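Local coordinates for protein structure-specific endonuclease subunit SLX1 (Candida glabrata, PDB 4XLG) that probably acts as the catalytic subunit of the SLX1-SLX4 endonuclease, cutting branched DNA near its junctions during repair and recombination, at residues B[27-32]-B[77-82]; B[8-13]-B[65-70]. The protein carries 1 engineered substitution. All coordinates share one frame; numbering follows the deposited sequence.

How the contacts relate
Both contacts are buried in the GIY-YIG domain, their centres about 9 Å apart. Contact 1 packs helix 72-84 on strand 25-30, outermost at one side of the sheet. Contact 2 joins strand 12-18 to strand 60-67, deeper in the sheet, its centre about 4 Å from that of the chain, against about 12 Å for contact 1. The chemistry differs: contact 1 rests mainly on side chains, with an isoleucine methyl in CH-pi contact with an indole, one hydroxyl-amide bond and the Q79 amide against the G28 backbone; contact 2 combines paired backbones, bridging waters and aromatic rings. They meet where T30 N lies 2.8 Å from G12 O, a probable hydrogen bond, and where F78 and F69 stack edge-to-face.

Contact 1. Residues B[27-32]-B[77-82]; sequences IGSTPN and QFQHAW. Engineered in segment 77-82: Q79 (natural residue Glu).
I27 and W82 meet methyl to face, and S29 and Q79 meet hydroxyl to amide; together these pairs fasten helix 72-84 to strand 25-30 of the GIY-YIG nuclease domain. I27 and G28 close the YIG half of the signature that gives the family its name. Strand and helix segments run antiparallel, with their axes 8.1 Å apart at closest approach. I27 spreads its two branches over the indole. CD1 sits 3.6 Å from the centroid of the five-membered ring of W82 and only 3° off its normal, a clear CH-pi contact. CG2, anti to the backbone N of I27, turns to the six-membered ring instead and comes 3.7 Å from W82 CE3. From outside the segments, the indole is tethered by a hydrogen bond from W82 NE1 to the carbonyl of K110, while M113 and I114 of helix 107-118 pack against it.

I27 lies beside the engineered Q79, a glutamate in the natural protein, and the two side chains point opposite ways. The CG of Q79 is anti to the backbone N, and the extended chain carries the amide alongside G28, where Q79 CD lies 3.8 Å from G28 CA. Two bonds hold the amide's rotation: NE2 donates to Q83 OE1, one turn further along the helix, and OE1 accepts from the hydroxyl of S29. CB of S29 points toward the helix, and a chi1 of 57° sets OG between the backbone N and the carbonyl carbon, where it meets Q79 OE1. The side chain of S29 also packs on L76 of the same helix, and its carbonyl O accepts a hydrogen bond from R36 NH2. The S29 OG to Q79 OE1 bond measures 2.7 Å, with a C=O...donor angle of 164°, so the hydroxyl approaches almost in line with the C=O bond.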
loop_
_atom_site.group_PDB
_atom_site.type_symbol
_atom_site.label_atom_id
_atom_site.label_comp_id
_atom_site.label_asym_id
_atom_site.label_seq_id
_atom_site.Cartn_x
_atom_site.Cartn_y
_atom_site.Cartn_z
ATOM N N ILE B 27 -14.040 10.442 3.633
ATOM C CA ILE B 27 -12.915 9.528 3.360
ATOM C C ILE B 27 -13.255 8.600 2.200
ATOM O O ILE B 27 -14.375 8.018 2.184
ATOM C CB ILE B 27 -12.626 8.662 4.625
ATOM C CG1 ILE B 27 -12.016 9.563 5.713
ATOM C CG2 ILE B 27 -11.621 7.465 4.298
ATOM C CD1 ILE B 27 -12.105 8.873 7.132
ATOM N N GLY B 28 -12.336 8.421 1.236
ATOM C CA GLY B 28 -12.631 7.430 0.184
ATOM C C GLY B 28 -11.330 6.849 -0.336
ATOM O O GLY B 28 -10.271 7.086 0.239
ATOM N N SER B 29 -11.406 6.038 -1.398
ATOM C CA SER B 29 -10.182 5.472 -1.957
ATOM C C SER B 29 -10.307 5.526 -3.459
ATOM O O SER B 29 -11.427 5.501 -4.001
ATOM C CB SER B 29 -9.949 4.010 -1.486
ATOM O OG SER B 29 -11.040 3.161 -1.814
ATOM N N THR B 30 -9.162 5.607 -4.130
ATOM C CA THR B 30 -9.196 5.801 -5.592
ATOM C C THR B 30 -7.858 5.462 -6.264
ATOM O O THR B 30 -6.813 5.698 -5.681
ATOM C CB THR B 30 -9.543 7.318 -5.956
ATOM O OG1 THR B 30 -9.657 7.463 -7.381
ATOM C CG2 THR B 30 -8.495 8.302 -5.392
ATOM N N PRO B 31 -7.925 5.061 -7.527
ATOM C CA PRO B 31 -6.678 4.939 -8.315
ATOM C C PRO B 31 -6.298 6.273 -9.001
ATOM O O PRO B 31 -5.230 6.331 -9.616
ATOM C CB PRO B 31 -7.036 3.877 -9.385
ATOM C CG PRO B 31 -8.495 4.146 -9.661
ATOM C CD PRO B 31 -9.097 4.479 -8.231
ATOM N N ASN B 32 -7.169 7.293 -8.957
ATOM C CA ASN B 32 -6.896 8.560 -9.622
ATOM C C ASN B 32 -7.535 9.665 -8.773
ATOM O O ASN B 32 -8.710 9.974 -8.943
ATOM C CB ASN B 32 -7.450 8.599 -11.055
ATOM C CG ASN B 32 -7.130 9.901 -11.779
ATOM O OD1 ASN B 32 -6.845 10.927 -11.151
ATOM N ND2 ASN B 32 -7.210 9.870 -13.094
ATOM N N GLN B 77 -9.810 -2.063 2.500
ATOM C CA GLN B 77 -9.697 -2.474 3.906
ATOM C C GLN B 77 -9.276 -1.313 4.794
ATOM O O GLN B 77 -9.852 -1.130 5.885
ATOM C CB GLN B 77 -8.706 -3.629 4.082
ATOM C CG GLN B 77 -9.189 -4.905 3.440
ATOM C CD GLN B 77 -8.103 -5.957 3.446
ATOM O OE1 GLN B 77 -7.044 -5.773 2.856
ATOM N NE2 GLN B 77 -8.344 -7.039 4.163
ATOM N N PHE B 78 -8.275 -0.566 4.345
ATOM C CA PHE B 78 -7.813 0.622 5.101
ATOM C C PHE B 78 -8.907 1.660 5.173
ATOM O O PHE B 78 -9.229 2.192 6.236
ATOM C CB PHE B 78 -6.569 1.212 4.415
ATOM C CG PHE B 78 -5.862 2.226 5.231
ATOM C CD1 PHE B 78 -6.253 3.558 5.186
ATOM C CD2 PHE B 78 -4.756 1.874 5.975
ATOM C CE1 PHE B 78 -5.550 4.530 5.914
ATOM C CE2 PHE B 78 -4.058 2.827 6.709
ATOM C CZ PHE B 78 -4.463 4.169 6.684
ATOM N N GLN B 79 -9.510 1.930 4.025
ATOM C CA GLN B 79 -10.591 2.938 3.998
ATOM C C GLN B 79 -11.722 2.593 4.967
ATOM O O GLN B 79 -12.197 3.440 5.725
ATOM C CB GLN B 79 -11.168 3.033 2.579
ATOM C CG GLN B 79 -12.313 4.122 2.496
ATOM C CD GLN B 79 -13.194 3.848 1.345
ATOM O OE1 GLN B 79 -12.721 3.538 0.270
ATOM N NE2 GLN B 79 -14.497 3.887 1.565
ATOM N N HIS B 80 -12.171 1.349 4.926
ATOM C CA HIS B 80 -13.290 0.986 5.782
ATOM C C HIS B 80 -12.894 1.026 7.249
ATOM O O HIS B 80 -13.698 1.403 8.090
ATOM C CB HIS B 80 -13.816 -0.408 5.364
ATOM C CG HIS B 80 -14.420 -0.401 3.993
ATOM N ND1 HIS B 80 -14.509 -1.526 3.201
ATOM C CD2 HIS B 80 -14.939 0.618 3.259
ATOM C CE1 HIS B 80 -15.063 -1.203 2.043
ATOM N NE2 HIS B 80 -15.337 0.089 2.054
ATOM N N ALA B 81 -11.661 0.627 7.561
ATOM C CA ALA B 81 -11.210 0.661 8.962
ATOM C C ALA B 81 -11.141 2.134 9.451
ATOM O O ALA B 81 -11.525 2.459 10.599
ATOM C CB ALA B 81 -9.844 -0.019 9.065
ATOM N N TRP B 82 -10.625 2.976 8.576
ATOM C CA TRP B 82 -10.445 4.401 8.873
ATOM C C TRP B 82 -11.835 5.031 9.131
ATOM O O TRP B 82 -12.040 5.759 10.123
ATOM C CB TRP B 82 -9.706 5.057 7.697
ATOM C CG TRP B 82 -9.287 6.505 7.936
ATOM C CD1 TRP B 82 -9.401 7.237 9.101
ATOM C CD2 TRP B 82 -8.614 7.322 6.997
ATOM N NE1 TRP B 82 -8.835 8.501 8.899
ATOM C CE2 TRP B 82 -8.343 8.560 7.621
ATOM C CE3 TRP B 82 -8.213 7.126 5.659
ATOM C CZ2 TRP B 82 -7.735 9.623 6.944
ATOM C CZ3 TRP B 82 -7.571 8.165 4.993
ATOM C CH2 TRP B 82 -7.336 9.401 5.650
#

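Contact 2. Residues B[8-13]-B[65-70]; sequences PDFYGC and IVYGFP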
loop_
_atom_site.group_PDB
_atom_site.type_symbol
_atom_site.label_atom_id
_atom_site.label_comp_id
_atom_site.label_asym_id
_atom_site.label_seq_id
_atom_site.Cartn_x
_atom_site.Cartn_y
_atom_site.Cartn_z
ATOM N N PRO B 8 -1.232 -1.901 -8.010
ATOM C CA PRO B 8 -1.642 -0.659 -8.709
ATOM C C PRO B 8 -0.517 0.314 -8.861
ATOM O O PRO B 8 0.339 0.457 -7.963
ATOM C CB PRO B 8 -2.702 -0.012 -7.769
ATOM C CG PRO B 8 -3.291 -1.254 -7.037
ATOM C CD PRO B 8 -2.068 -2.201 -6.828
ATOM N N ASP B 9 -0.506 0.989 -10.012
ATOM C CA ASP B 9 0.411 2.111 -10.179
ATOM C C ASP B 9 0.192 3.146 -9.093
ATOM O O ASP B 9 1.134 3.738 -8.603
ATOM C CB ASP B 9 0.213 2.766 -11.580
ATOM C CG ASP B 9 0.444 1.765 -12.707
ATOM O OD1 ASP B 9 1.217 0.768 -12.535
ATOM O OD2 ASP B 9 -0.176 1.911 -13.762
ATOM N N PHE B 10 -1.071 3.427 -8.804
ATOM C CA PHE B 10 -1.429 4.322 -7.721
ATOM C C PHE B 10 -2.742 3.891 -7.130
ATOM O O PHE B 10 -3.697 3.653 -7.862
ATOM C CB PHE B 10 -1.558 5.790 -8.239
ATOM C CG PHE B 10 -1.773 6.797 -7.099
ATOM C CD1 PHE B 10 -3.047 7.051 -6.572
ATOM C CD2 PHE B 10 -0.668 7.394 -6.532
ATOM C CE1 PHE B 10 -3.221 7.955 -5.451
ATOM C CE2 PHE B 10 -0.812 8.334 -5.437
ATOM C CZ PHE B 10 -2.088 8.601 -4.912
ATOM N N TYR B 11 -2.818 3.768 -5.802
ATOM C CA TYR B 11 -4.142 3.549 -5.218
ATOM C C TYR B 11 -4.025 4.206 -3.848
ATOM O O TYR B 11 -3.100 3.871 -3.077
ATOM C CB TYR B 11 -4.510 2.031 -5.111
ATOM C CG TYR B 11 -5.997 1.820 -5.390
ATOM C CD1 TYR B 11 -6.987 2.273 -4.441
ATOM C CD2 TYR B 11 -6.419 1.294 -6.593
ATOM C CE1 TYR B 11 -8.365 2.136 -4.740
ATOM C CE2 TYR B 11 -7.767 1.141 -6.885
ATOM C CZ TYR B 11 -8.716 1.591 -5.956
ATOM O OH TYR B 11 -10.046 1.437 -6.287
ATOM N N GLY B 12 -4.946 5.116 -3.529
ATOM C CA GLY B 12 -4.754 5.867 -2.301
ATOM C C GLY B 12 -6.084 6.011 -1.574
ATOM O O GLY B 12 -7.160 5.980 -2.181
ATOM N N CYS B 13 -5.977 6.152 -0.257
ATOM C CA CYS B 13 -7.125 6.471 0.609
ATOM C C CYS B 13 -6.972 7.917 1.053
ATOM O O CYS B 13 -5.988 8.246 1.704
ATOM C CB CYS B 13 -7.156 5.608 1.870
ATOM S SG CYS B 13 -7.574 3.892 1.611
ATOM N N ILE B 65 -3.457 12.040 1.735
ATOM C CA ILE B 65 -3.787 10.782 1.077
ATOM C C ILE B 65 -2.706 9.764 1.520
ATOM O O ILE B 65 -1.529 10.121 1.658
ATOM C CB ILE B 65 -3.873 10.926 -0.474
ATOM C CG1 ILE B 65 -4.411 9.612 -1.116
ATOM C CG2 ILE B 65 -2.493 11.362 -1.111
ATOM C CD1 ILE B 65 -4.840 9.927 -2.623
ATOM N N VAL B 66 -3.143 8.541 1.779
ATOM C CA VAL B 66 -2.253 7.429 2.115
ATOM C C VAL B 66 -2.209 6.594 0.859
ATOM O O VAL B 66 -3.273 6.194 0.363
ATOM C CB VAL B 66 -2.808 6.603 3.276
ATOM C CG1 VAL B 66 -1.931 5.315 3.586
ATOM C CG2 VAL B 66 -2.955 7.508 4.564
ATOM N N TYR B 67 -1.015 6.339 0.323
ATOM C CA TYR B 67 -0.989 5.552 -0.914
ATOM C C TYR B 67 0.158 4.531 -0.830
ATOM O O TYR B 67 0.826 4.418 0.212
ATOM C CB TYR B 67 -0.871 6.476 -2.154
ATOM C CG TYR B 67 0.431 7.262 -2.264
ATOM C CD1 TYR B 67 0.634 8.441 -1.532
ATOM C CD2 TYR B 67 1.449 6.829 -3.141
ATOM C CE1 TYR B 67 1.816 9.165 -1.647
ATOM C CE2 TYR B 67 2.644 7.565 -3.257
ATOM C CZ TYR B 67 2.802 8.741 -2.513
ATOM O OH TYR B 67 3.982 9.442 -2.629
ATOM N N GLY B 68 0.310 3.743 -1.875
ATOM C CA GLY B 68 1.292 2.639 -1.857
ATOM C C GLY B 68 0.630 1.289 -1.604
ATOM O O GLY B 68 1.336 0.297 -1.353
ATOM N N PHE B 69 -0.712 1.221 -1.650
ATOM C CA PHE B 69 -1.408 -0.041 -1.368
ATOM C C PHE B 69 -1.115 -1.113 -2.408
ATOM O O PHE B 69 -1.021 -0.807 -3.588
ATOM C CB PHE B 69 -2.916 0.188 -1.303
ATOM C CG PHE B 69 -3.322 0.963 -0.063
ATOM C CD1 PHE B 69 -3.419 0.294 1.152
ATOM C CD2 PHE B 69 -3.522 2.336 -0.105
ATOM C CE1 PHE B 69 -3.745 0.971 2.332
ATOM C CE2 PHE B 69 -3.863 3.027 1.066
ATOM C CZ PHE B 69 -3.987 2.341 2.293
ATOM N N PRO B 70 -0.966 -2.360 -1.955
ATOM C CA PRO B 70 -0.587 -3.426 -2.886
ATOM C C PRO B 70 -1.776 -3.869 -3.744
ATOM O O PRO B 70 -1.590 -4.648 -4.679
ATOM C CB PRO B 70 -0.116 -4.568 -1.960
ATOM C CG PRO B 70 -0.787 -4.285 -0.589
ATOM C CD PRO B 70 -0.806 -2.747 -0.535
HETATM O O HOH W 1 0.162 0.960 -5.217
HETATM O O HOH W 2 -0.104 3.682 -4.679
#
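F10 and I65 reach toward each other tip to tip, I65 CD1 meeting the F10 ring at its edge, 3.8 Å from CE1. The same ring overhangs Y67: F10 CE2 stands over one face of the tyrosine ring, 3.6 Å from Y67 CD2. The planes are tilted by only 22°, but with centroids 5.1 Å apart these near-parallel rings are offset so far that little of one lies over the other. A chi1 of 65° sets Y67 CG between its own N and carbonyl carbon. Beneath this group G12 forms the hollow. Having no side chain, it lets I65 CG1 and Y67 CB close in on its CA, and the position a beta carbon would take is just 2.8 Å from I65 CD1.

Here the first strand of the GIY-YIG sheet, entering the GIY half of the signature at G12 and C13, pairs antiparallel with strand 60-67. C13 and V66 exchange both backbone bonds, and C13 N to V66 O measures 2.8 Å. Past G12 and Y67 the direct pairing ends and two waters bridge the backbones: one accepts from both Y11 N and G68 N, lying in plane at the edge of the Y67 ring, and another donates to P8 O and F69 O. On the other side of the sheet from Y67, the F69 ring fits edge-first under the backbone, its CD2 3.4 Å from Y11 O. In one of the two conformers of C13, SG comes obliquely to this ring, 3.8 Å from F69 CE2. Beyond the waters, P8 CD lies 3.3 Å from P70 O.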